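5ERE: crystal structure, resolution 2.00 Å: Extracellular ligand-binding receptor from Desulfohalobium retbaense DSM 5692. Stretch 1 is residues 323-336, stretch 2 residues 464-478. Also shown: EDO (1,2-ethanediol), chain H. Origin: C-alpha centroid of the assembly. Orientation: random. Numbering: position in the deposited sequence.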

ATOM      1  N   PHE A 323       3.787  -5.934  14.711  1.00 48.68           N
ATOM      2  CA  PHE A 323       2.357  -6.212  14.616  1.00 44.22           C
ATOM      3  C   PHE A 323       1.821  -6.280  13.185  1.00 38.31           C
ATOM      4  O   PHE A 323       0.832  -6.948  12.924  1.00 41.03           O
ATOM      5  CB  PHE A 323       1.564  -5.164  15.414  1.00 40.71           C
ATOM      6  CG  PHE A 323       1.509  -3.802  14.794  1.00 41.96           C
ATOM      7  CD1 PHE A 323       0.666  -3.533  13.728  1.00 44.59           C
ATOM      8  CD2 PHE A 323       2.240  -2.761  15.334  1.00 42.93           C
ATOM      9  CE1 PHE A 323       0.602  -2.266  13.177  1.00 48.75           C
ATOM     10  CE2 PHE A 323       2.172  -1.496  14.792  1.00 43.90           C
ATOM     11  CZ  PHE A 323       1.350  -1.250  13.706  1.00 47.59           C
ATOM     12  N   GLN A 324       2.493  -5.625  12.254  1.00 36.15           N
ATOM     13  CA  GLN A 324       1.910  -5.465  10.922  1.00 38.41           C
ATOM     14  C   GLN A 324       1.771  -6.757  10.138  1.00 33.76           C
ATOM     15  O   GLN A 324       0.921  -6.846   9.260  1.00 36.26           O
ATOM     16  CB  GLN A 324       2.720  -4.501  10.119  1.00 37.97           C
ATOM     17  CG  GLN A 324       4.114  -4.990   9.787  1.00 44.29           C
ATOM     18  CD  GLN A 324       4.967  -3.837   9.436  1.00 44.50           C
ATOM     19  OE1 GLN A 324       4.695  -3.136   8.461  1.00 32.72           O
ATOM     20  NE2 GLN A 324       5.970  -3.567  10.266  1.00 36.92           N
ATOM     21  N   PHE A 325       2.604  -7.756  10.427  1.00 41.39           N
ATOM     22  CA  PHE A 325       2.632  -8.953   9.581  1.00 35.50           C
ATOM     23  C   PHE A 325       1.459  -9.852   9.929  1.00 41.42           C
ATOM     24  O   PHE A 325       0.696 -10.236   9.044  1.00 38.97           O
ATOM     25  CB  PHE A 325       4.005  -9.651   9.697  1.00 33.06           C
ATOM     26  CG  PHE A 325       5.131  -8.729   9.337  1.00 41.65           C
ATOM     27  CD1 PHE A 325       5.284  -8.304   8.029  1.00 36.76           C
ATOM     28  CD2 PHE A 325       5.985  -8.222  10.302  1.00 47.91           C
ATOM     29  CE1 PHE A 325       6.274  -7.385   7.690  1.00 34.47           C
ATOM     30  CE2 PHE A 325       6.991  -7.322   9.957  1.00 41.41           C
ATOM     31  CZ  PHE A 325       7.122  -6.894   8.659  1.00 43.96           C
ATOM     32  N   PRO A 326       1.261 -10.137  11.229  1.00 42.05           N
ATOM     33  CA  PRO A 326       0.027 -10.854  11.550  1.00 45.58           C
ATOM     34  C   PRO A 326      -1.204 -10.026  11.262  1.00 38.57           C
ATOM     35  O   PRO A 326      -2.232 -10.568  10.878  1.00 44.10           O
ATOM     36  CB  PRO A 326       0.161 -11.160  13.063  1.00 51.82           C
ATOM     37  CG  PRO A 326       1.314 -10.295  13.556  1.00 51.40           C
ATOM     38  CD  PRO A 326       2.223 -10.160  12.345  1.00 42.51           C
HETATM   39  N   MSE A 327      -1.126  -8.721  11.458  1.00 38.62           N
HETATM   40  CA  MSE A 327      -2.257  -7.863  11.085  1.00 35.37           C
HETATM   41  C   MSE A 327      -2.679  -8.006   9.600  1.00 43.19           C
HETATM   42  O   MSE A 327      -3.851  -8.181   9.244  1.00 37.54           O
HETATM   43  CB  MSE A 327      -1.871  -6.423  11.329  1.00 42.04           C
HETATM   44  CG  MSE A 327      -3.018  -5.452  11.098  1.00 37.49           C
HETATM   45 SE   MSE A 327      -2.398  -3.628  11.007  0.80 61.66          SE
HETATM   46  CE  MSE A 327      -1.393  -3.740   9.334  1.00 50.67           C
ATOM     47  N   LEU A 328      -1.706  -7.902   8.714  1.00 40.76           N
ATOM     48  CA  LEU A 328      -2.035  -7.959   7.291  1.00 33.48           C
ATOM     49  C   LEU A 328      -2.610  -9.340   6.958  1.00 37.75           C
ATOM     50  O   LEU A 328      -3.589  -9.448   6.241  1.00 39.19           O
ATOM     51  CB  LEU A 328      -0.793  -7.650   6.427  1.00 33.68           C
ATOM     52  CG  LEU A 328      -0.379  -6.173   6.358  1.00 42.71           C
ATOM     53  CD1 LEU A 328       0.986  -6.014   5.625  1.00 43.88           C
ATOM     54  CD2 LEU A 328      -1.436  -5.351   5.633  1.00 39.95           C
ATOM     55  N   LEU A 329      -2.056 -10.403   7.528  1.00 39.09           N
ATOM     56  CA  LEU A 329      -2.604 -11.728   7.255  1.00 35.88           C
ATOM     57  C   LEU A 329      -4.038 -11.846   7.754  1.00 38.80           C
ATOM     58  O   LEU A 329      -4.931 -12.295   7.027  1.00 40.24           O
ATOM     59  CB  LEU A 329      -1.744 -12.804   7.910  1.00 36.47           C
ATOM     60  CG  LEU A 329      -2.196 -14.241   7.662  1.00 42.05           C
ATOM     61  CD1 LEU A 329      -2.213 -14.624   6.140  1.00 38.21           C
ATOM     62  CD2 LEU A 329      -1.278 -15.131   8.417  1.00 43.45           C
ATOM     63  N   THR A 330      -4.267 -11.421   8.992  1.00 33.53           N
ATOM     64  CA  THR A 330      -5.607 -11.489   9.564  1.00 32.58           C
ATOM     65  C   THR A 330      -6.605 -10.677   8.782  1.00 30.68           C
ATOM     66  O   THR A 330      -7.691 -11.162   8.482  1.00 35.54           O
ATOM     67  CB  THR A 330      -5.621 -11.007  11.041  1.00 37.87           C
ATOM     68  OG1 THR A 330      -4.713 -11.814  11.796  1.00 48.83           O
ATOM     69  CG2 THR A 330      -7.012 -11.139  11.613  1.00 46.98           C
ATOM     70  N   GLN A 331      -6.232  -9.453   8.430  1.00 36.10           N
ATOM     71  CA  GLN A 331      -7.125  -8.597   7.648  1.00 38.31           C
ATOM     72  C   GLN A 331      -7.486  -9.228   6.304  1.00 40.59           C
ATOM     73  O   GLN A 331      -8.592  -9.070   5.800  1.00 34.66           O
ATOM     74  CB  GLN A 331      -6.486  -7.231   7.431  1.00 40.75           C
ATOM     75  CG  GLN A 331      -6.470  -6.380   8.715  1.00 45.36           C
ATOM     76  CD  GLN A 331      -5.735  -5.062   8.551  1.00 51.32           C
ATOM     77  OE1 GLN A 331      -5.041  -4.829   7.552  1.00 50.28           O
ATOM     78  NE2 GLN A 331      -5.890  -4.183   9.539  1.00 42.08           N
ATOM     79  N   THR A 332      -6.552  -9.969   5.734  1.00 35.41           N
ATOM     80  CA  THR A 332      -6.802 -10.627   4.453  1.00 38.37           C
ATOM     81  C   THR A 332      -7.693 -11.845   4.660  1.00 37.24           C
ATOM     82  O   THR A 332      -8.655 -12.033   3.906  1.00 33.32           O
ATOM     83  CB  THR A 332      -5.477 -11.064   3.771  1.00 38.17           C
ATOM     84  OG1 THR A 332      -4.611  -9.937   3.680  1.00 34.81           O
ATOM     85  CG2 THR A 332      -5.691 -11.659   2.345  1.00 32.21           C
ATOM     86  N   ALA A 333      -7.362 -12.668   5.673  1.00 37.28           N
ATOM     87  CA  ALA A 333      -8.212 -13.805   6.056  1.00 35.37           C
ATOM     88  C   ALA A 333      -9.644 -13.346   6.262  1.00 41.31           C
ATOM     89  O   ALA A 333     -10.595 -14.025   5.865  1.00 37.79           O
ATOM     90  CB  ALA A 333      -7.709 -14.461   7.338  1.00 41.98           C
ATOM     91  N   GLN A 334      -9.793 -12.202   6.922  1.00 40.06           N
ATOM     92  CA  GLN A 334     -11.126 -11.703   7.249  1.00 42.40           C
ATOM     93  C   GLN A 334     -11.884 -11.243   6.018  1.00 44.12           C
ATOM     94  O   GLN A 334     -13.093 -11.472   5.909  1.00 41.93           O
ATOM     95  CB  GLN A 334     -11.034 -10.549   8.245  1.00 47.18           C
ATOM     96  CG  GLN A 334     -10.652 -11.019   9.618  1.00 58.98           C
ATOM     97  CD  GLN A 334     -10.414  -9.881  10.580  1.00 65.59           C
ATOM     98  OE1 GLN A 334     -10.477  -8.703  10.215  1.00 67.15           O
ATOM     99  NE2 GLN A 334     -10.131 -10.227  11.813  1.00 69.44           N
ATOM    100  N   GLU A 335     -11.210 -10.567   5.089  1.00 38.70           N
ATOM    101  CA  GLU A 335     -11.931 -10.141   3.910  1.00 38.84           C
ATOM    102  C   GLU A 335     -12.386 -11.369   3.139  1.00 39.17           C
ATOM    103  O   GLU A 335     -13.528 -11.421   2.683  1.00 41.96           O
ATOM    104  CB  GLU A 335     -11.091  -9.233   3.026  1.00 37.48           C
ATOM    105  CG  GLU A 335     -11.839  -8.809   1.776  1.00 45.78           C
ATOM    106  CD  GLU A 335     -11.199  -7.636   1.065  1.00 58.35           C
ATOM    107  OE1 GLU A 335     -10.078  -7.269   1.454  1.00 63.59           O
ATOM    108  OE2 GLU A 335     -11.812  -7.088   0.114  1.00 67.27           O
ATOM    109  N   LEU A 336     -11.501 -12.362   3.019  1.00 35.34           N
ATOM    110  CA  LEU A 336     -11.837 -13.600   2.317  1.00 34.71           C
ATOM    111  C   LEU A 336     -12.986 -14.358   2.998  1.00 40.24           C
ATOM    112  O   LEU A 336     -13.881 -14.844   2.318  1.00 37.26           O
ATOM    113  CB  LEU A 336     -10.605 -14.513   2.194  1.00 45.43           C
ATOM    114  CG  LEU A 336      -9.546 -14.021   1.192  1.00 37.99           C
ATOM    115  CD1 LEU A 336      -8.187 -14.715   1.364  1.00 40.70           C
ATOM    116  CD2 LEU A 336     -10.035 -14.113  -0.295  1.00 38.78           C
ATOM    117  N   SER A 464      -7.220 -11.026  -7.006  1.00 33.21           N
ATOM    118  CA  SER A 464      -7.887  -9.745  -7.027  1.00 38.17           C
ATOM    119  C   SER A 464      -8.082  -9.237  -5.577  1.00 33.89           C
ATOM    120  O   SER A 464      -7.990  -8.045  -5.304  1.00 46.30           O
ATOM    121  CB  SER A 464      -9.226  -9.852  -7.762  1.00 40.21           C
ATOM    122  OG  SER A 464     -10.187 -10.658  -7.077  1.00 39.80           O
ATOM    123  N   ILE A 465      -8.261 -10.147  -4.645  1.00 36.21           N
ATOM    124  CA  ILE A 465      -8.469  -9.736  -3.245  1.00 33.11           C
ATOM    125  C   ILE A 465      -7.108  -9.501  -2.592  1.00 38.15           C
ATOM    126  O   ILE A 465      -6.835  -8.435  -2.037  1.00 38.34           O
ATOM    127  CB  ILE A 465      -9.314 -10.783  -2.519  1.00 37.12           C
ATOM    128  CG1 ILE A 465     -10.735 -10.730  -3.078  1.00 41.18           C
ATOM    129  CG2 ILE A 465      -9.318 -10.557  -0.964  1.00 45.37           C
ATOM    130  CD1 ILE A 465     -11.501 -12.014  -3.016  1.00 43.12           C
ATOM    131  N   ILE A 466      -6.209 -10.466  -2.742  1.00 43.34           N
ATOM    132  CA  ILE A 466      -4.938 -10.413  -2.041  1.00 27.63           C
ATOM    133  C   ILE A 466      -4.027  -9.262  -2.484  1.00 33.85           C
ATOM    134  O   ILE A 466      -3.408  -8.625  -1.652  1.00 38.85           O
ATOM    135  CB  ILE A 466      -4.203 -11.758  -2.181  1.00 32.86           C
ATOM    136  CG1 ILE A 466      -4.943 -12.792  -1.353  1.00 36.21           C
ATOM    137  CG2 ILE A 466      -2.784 -11.642  -1.730  1.00 37.97           C
ATOM    138  CD1 ILE A 466      -4.640 -14.201  -1.709  1.00 33.77           C
ATOM    139  N   SER A 467      -3.912  -9.007  -3.784  1.00 32.20           N
ATOM    140  CA  SER A 467      -3.002  -7.983  -4.254  1.00 37.08           C
ATOM    141  C   SER A 467      -3.363  -6.575  -3.737  1.00 35.19           C
ATOM    142  O   SER A 467      -2.490  -5.735  -3.523  1.00 39.53           O
ATOM    143  CB  SER A 467      -2.959  -7.986  -5.805  1.00 33.95           C
ATOM    144  OG  SER A 467      -4.231  -7.631  -6.317  1.00 48.74           O
ATOM    145  N   ARG A 468      -4.638  -6.291  -3.540  1.00 34.68           N
ATOM    146  CA  ARG A 468      -5.001  -5.019  -2.927  1.00 38.73           C
ATOM    147  C   ARG A 468      -4.520  -4.934  -1.489  1.00 40.61           C
ATOM    148  O   ARG A 468      -4.093  -3.877  -1.032  1.00 45.74           O
ATOM    149  CB  ARG A 468      -6.517  -4.795  -2.977  1.00 43.56           C
ATOM    150  CG  ARG A 468      -7.114  -4.964  -4.380  1.00 54.33           C
ATOM    151  CD  ARG A 468      -8.618  -4.514  -4.463  1.00 67.69           C
ATOM    152  NE  ARG A 468      -9.475  -5.239  -3.518  1.00 67.18           N
ATOM    153  CZ  ARG A 468     -10.428  -6.132  -3.829  1.00 67.98           C
ATOM    154  NH1 ARG A 468     -10.714  -6.456  -5.092  1.00 58.43           N
ATOM    155  NH2 ARG A 468     -11.118  -6.709  -2.842  1.00 75.28           N
ATOM    156  N   LYS A 469      -4.608  -6.035  -0.762  1.00 44.58           N
ATOM    157  CA  LYS A 469      -4.258  -6.015   0.654  1.00 37.20           C
ATOM    158  C   LYS A 469      -2.735  -5.804   0.832  1.00 41.02           C
ATOM    159  O   LYS A 469      -2.305  -5.068   1.720  1.00 39.05           O
ATOM    160  CB  LYS A 469      -4.721  -7.321   1.326  1.00 47.46           C
ATOM    161  CG  LYS A 469      -6.187  -7.365   1.710  1.00 45.46           C
ATOM    162  CD  LYS A 469      -6.413  -6.775   3.130  1.00 55.92           C
ATOM    163  CE  LYS A 469      -7.372  -5.622   3.130  1.00 60.25           C
ATOM    164  NZ  LYS A 469      -8.765  -6.098   3.147  1.00 66.20           N
ATOM    165  N   VAL A 470      -1.926  -6.430  -0.028  1.00 32.90           N
ATOM    166  CA  VAL A 470      -0.467  -6.406   0.114  1.00 38.42           C
ATOM    167  C   VAL A 470       0.230  -5.282  -0.641  1.00 43.69           C
ATOM    168  O   VAL A 470       1.449  -5.134  -0.540  1.00 40.88           O
ATOM    169  CB  VAL A 470       0.192  -7.751  -0.354  1.00 41.46           C
ATOM    170  CG1 VAL A 470      -0.369  -8.908   0.422  1.00 49.59           C
ATOM    171  CG2 VAL A 470       0.038  -7.999  -1.821  1.00 43.80           C
ATOM    172  N   HIS A 471      -0.542  -4.499  -1.389  1.00 40.81           N
ATOM    173  CA  HIS A 471      -0.024  -3.427  -2.227  1.00 41.45           C
ATOM    174  C   HIS A 471       0.916  -2.469  -1.441  1.00 43.88           C
ATOM    175  O   HIS A 471       0.512  -1.805  -0.468  1.00 39.22           O
ATOM    176  CB  HIS A 471      -1.218  -2.670  -2.859  1.00 45.34           C
ATOM    177  CG  HIS A 471      -0.829  -1.692  -3.920  1.00 40.74           C
ATOM    178  ND1 HIS A 471       0.115  -1.985  -4.893  1.00 47.15           N
ATOM    179  CD2 HIS A 471      -1.230  -0.427  -4.159  1.00 51.48           C
ATOM    180  CE1 HIS A 471       0.277  -0.933  -5.669  1.00 52.25           C
ATOM    181  NE2 HIS A 471      -0.534   0.025  -5.251  1.00 57.77           N
ATOM    182  N   ASN A 472       2.182  -2.478  -1.853  1.00 37.10           N
ATOM    183  CA  ASN A 472       3.254  -1.556  -1.432  1.00 31.20           C
ATOM    184  C   ASN A 472       3.856  -1.905  -0.067  1.00 29.20           C
ATOM    185  O   ASN A 472       4.723  -1.202   0.410  1.00 40.15           O
ATOM    186  CB  ASN A 472       2.763  -0.083  -1.463  1.00 42.93           C
ATOM    187  CG  ASN A 472       2.700   0.479  -2.879  1.00 39.76           C
ATOM    188  OD1 ASN A 472       3.567   0.193  -3.692  1.00 39.79           O
ATOM    189  ND2 ASN A 472       1.684   1.291  -3.172  1.00 39.25           N
ATOM    190  N   PHE A 473       3.445  -3.028   0.511  1.00 34.40           N
ATOM    191  CA  PHE A 473       4.128  -3.597   1.664  1.00 43.84           C
ATOM    192  C   PHE A 473       5.139  -4.600   1.130  1.00 38.39           C
ATOM    193  O   PHE A 473       4.853  -5.292   0.148  1.00 34.13           O
ATOM    194  CB  PHE A 473       3.175  -4.301   2.625  1.00 28.07           C
ATOM    195  CG  PHE A 473       2.256  -3.384   3.370  1.00 36.39           C
ATOM    196  CD1 PHE A 473       2.667  -2.803   4.548  1.00 30.96           C
ATOM    197  CD2 PHE A 473       0.970  -3.100   2.886  1.00 35.09           C
ATOM    198  CE1 PHE A 473       1.817  -1.945   5.262  1.00 41.59           C
ATOM    199  CE2 PHE A 473       0.110  -2.244   3.610  1.00 39.66           C
ATOM    200  CZ  PHE A 473       0.550  -1.674   4.795  1.00 33.01           C
ATOM    201  N   PRO A 474       6.299  -4.711   1.784  1.00 36.04           N
ATOM    202  CA  PRO A 474       7.259  -5.723   1.298  1.00 35.87           C
ATOM    203  C   PRO A 474       6.957  -7.116   1.835  1.00 36.90           C
ATOM    204  O   PRO A 474       7.693  -7.650   2.637  1.00 37.88           O
ATOM    205  CB  PRO A 474       8.599  -5.204   1.835  1.00 36.62           C
ATOM    206  CG  PRO A 474       8.196  -4.625   3.195  1.00 36.99           C
ATOM    207  CD  PRO A 474       6.853  -3.918   2.892  1.00 38.31           C
ATOM    208  N   VAL A 475       5.864  -7.704   1.390  1.00 32.17           N
ATOM    209  CA  VAL A 475       5.430  -9.011   1.861  1.00 35.99           C
ATOM    210  C   VAL A 475       4.801  -9.706   0.679  1.00 35.61           C
ATOM    211  O   VAL A 475       4.423  -9.053  -0.274  1.00 34.61           O
ATOM    212  CB  VAL A 475       4.356  -8.942   3.025  1.00 31.78           C
ATOM    213  CG1 VAL A 475       4.797  -8.026   4.128  1.00 38.11           C
ATOM    214  CG2 VAL A 475       2.986  -8.500   2.477  1.00 41.97           C
ATOM    215  N   GLU A 476       4.639 -11.021   0.766  1.00 36.33           N
ATOM    216  CA  GLU A 476       3.772 -11.732  -0.163  1.00 37.89           C
ATOM    217  C   GLU A 476       2.790 -12.610   0.575  1.00 39.16           C
ATOM    218  O   GLU A 476       3.088 -13.111   1.661  1.00 38.25           O
ATOM    219  CB  GLU A 476       4.599 -12.584  -1.137  1.00 40.57           C
ATOM    220  CG  GLU A 476       5.722 -11.806  -1.803  1.00 47.68           C
ATOM    221  CD  GLU A 476       6.478 -12.629  -2.845  1.00 60.97           C
ATOM    222  OE1 GLU A 476       6.423 -13.877  -2.789  1.00 63.01           O
ATOM    223  OE2 GLU A 476       7.117 -12.018  -3.733  1.00 67.65           O
ATOM    224  N   ILE A 477       1.612 -12.775  -0.017  1.00 39.53           N
ATOM    225  CA  ILE A 477       0.612 -13.711   0.484  1.00 35.17           C
ATOM    226  C   ILE A 477       0.290 -14.721  -0.620  1.00 40.29           C
ATOM    227  O   ILE A 477       0.016 -14.327  -1.772  1.00 35.31           O
ATOM    228  CB  ILE A 477      -0.661 -12.977   0.935  1.00 36.78           C
ATOM    229  CG1 ILE A 477      -0.345 -12.090   2.136  1.00 36.62           C
ATOM    230  CG2 ILE A 477      -1.820 -13.958   1.234  1.00 31.04           C
ATOM    231  CD1 ILE A 477      -1.479 -11.385   2.725  1.00 38.05           C
ATOM    232  N   PHE A 478       0.299 -16.013  -0.288  1.00 34.90           N
ATOM    233  CA  PHE A 478      -0.096 -17.014  -1.259  1.00 38.45           C
ATOM    234  C   PHE A 478      -1.135 -17.943  -0.641  1.00 32.62           C
ATOM    235  O   PHE A 478      -1.390 -17.895   0.557  1.00 37.80           O
ATOM    236  CB  PHE A 478       1.127 -17.781  -1.817  1.00 42.17           C
ATOM    237  CG  PHE A 478       1.949 -18.503  -0.777  1.00 36.01           C
ATOM    238  CD1 PHE A 478       2.936 -17.837  -0.093  1.00 41.98           C
ATOM    239  CD2 PHE A 478       1.731 -19.853  -0.512  1.00 34.89           C
ATOM    240  CE1 PHE A 478       3.725 -18.514   0.865  1.00 44.37           C
ATOM    241  CE2 PHE A 478       2.520 -20.538   0.441  1.00 42.23           C
ATOM    242  CZ  PHE A 478       3.509 -19.863   1.116  1.00 37.53           C
TER
HETATM  243  C1  EDO H 607       5.861  -3.639  17.640  1.00 67.64           C
HETATM  244  O1  EDO H 607       4.812  -4.544  17.300  1.00 63.30           O
HETATM  245  C2  EDO H 607       7.175  -4.342  17.963  1.00 71.43           C
HETATM  246  O2  EDO H 607       8.150  -3.350  18.308  1.00 75.34           O
HETATM  247  O   HOH W   1      -8.942  -6.622  -1.099  1.00 49.22           O

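A single carboxylate, that of Glu335, grips two cations at once, and one of the contacts is remarkably tight: Lys469 NZ donates to Glu335 OE1 at 2.4 Å, a very short distance for a salt bridge. The other oxygen, Glu335 OE2, meets Arg468 NH2 at 3.1 Å in a salt bridge whose hydrogen bond is weak, the oxygen lying near the guanidinium plane at its edge. A water completes the cluster: the oxygen of water 1 donates to Glu335 OE1 and to Ile465 O, at 2.9 Å in each case. Glutamate suits this place because its extended chain (chi1 and chi2 both t) carries the charge across to the facing helix, whereas the lysine bends to meet it, with chi1 and chi2 both m and chi3 between wells.

The example illustrates how a contact between distant segments can combine charge with an apolar interior. The two helices run roughly antiparallel, at 149°, with their axes 10.2 Å apart at closest approach, and side chains fill the space between them. Near the charged cluster, Leu336 CD2 packs on Ile465 CG2 at 3.7 Å. Farther along, Thr332 shows how a buried hydroxyl can be satisfied within its own helix: its OG1 donates to Leu328 O, one turn earlier, at 2.8 Å, while its CG2 lies 3.9 Å from Ile466 CG1.

A type II turn from Val470 to Phe473 then redirects the chain, and the packing there is mainly apolar. Leu328, buried and directed toward the other stretch, sets CD1 over one face of the Phe473 ring, 3.8 Å from its centroid, a CH-pi contact well suited to a branched aliphatic tip. Phe325 instead presents its ring edge, CE1 approaching Val475 CG1 at 3.9 Å. Together the stretches bury 743 Å², both sides summed.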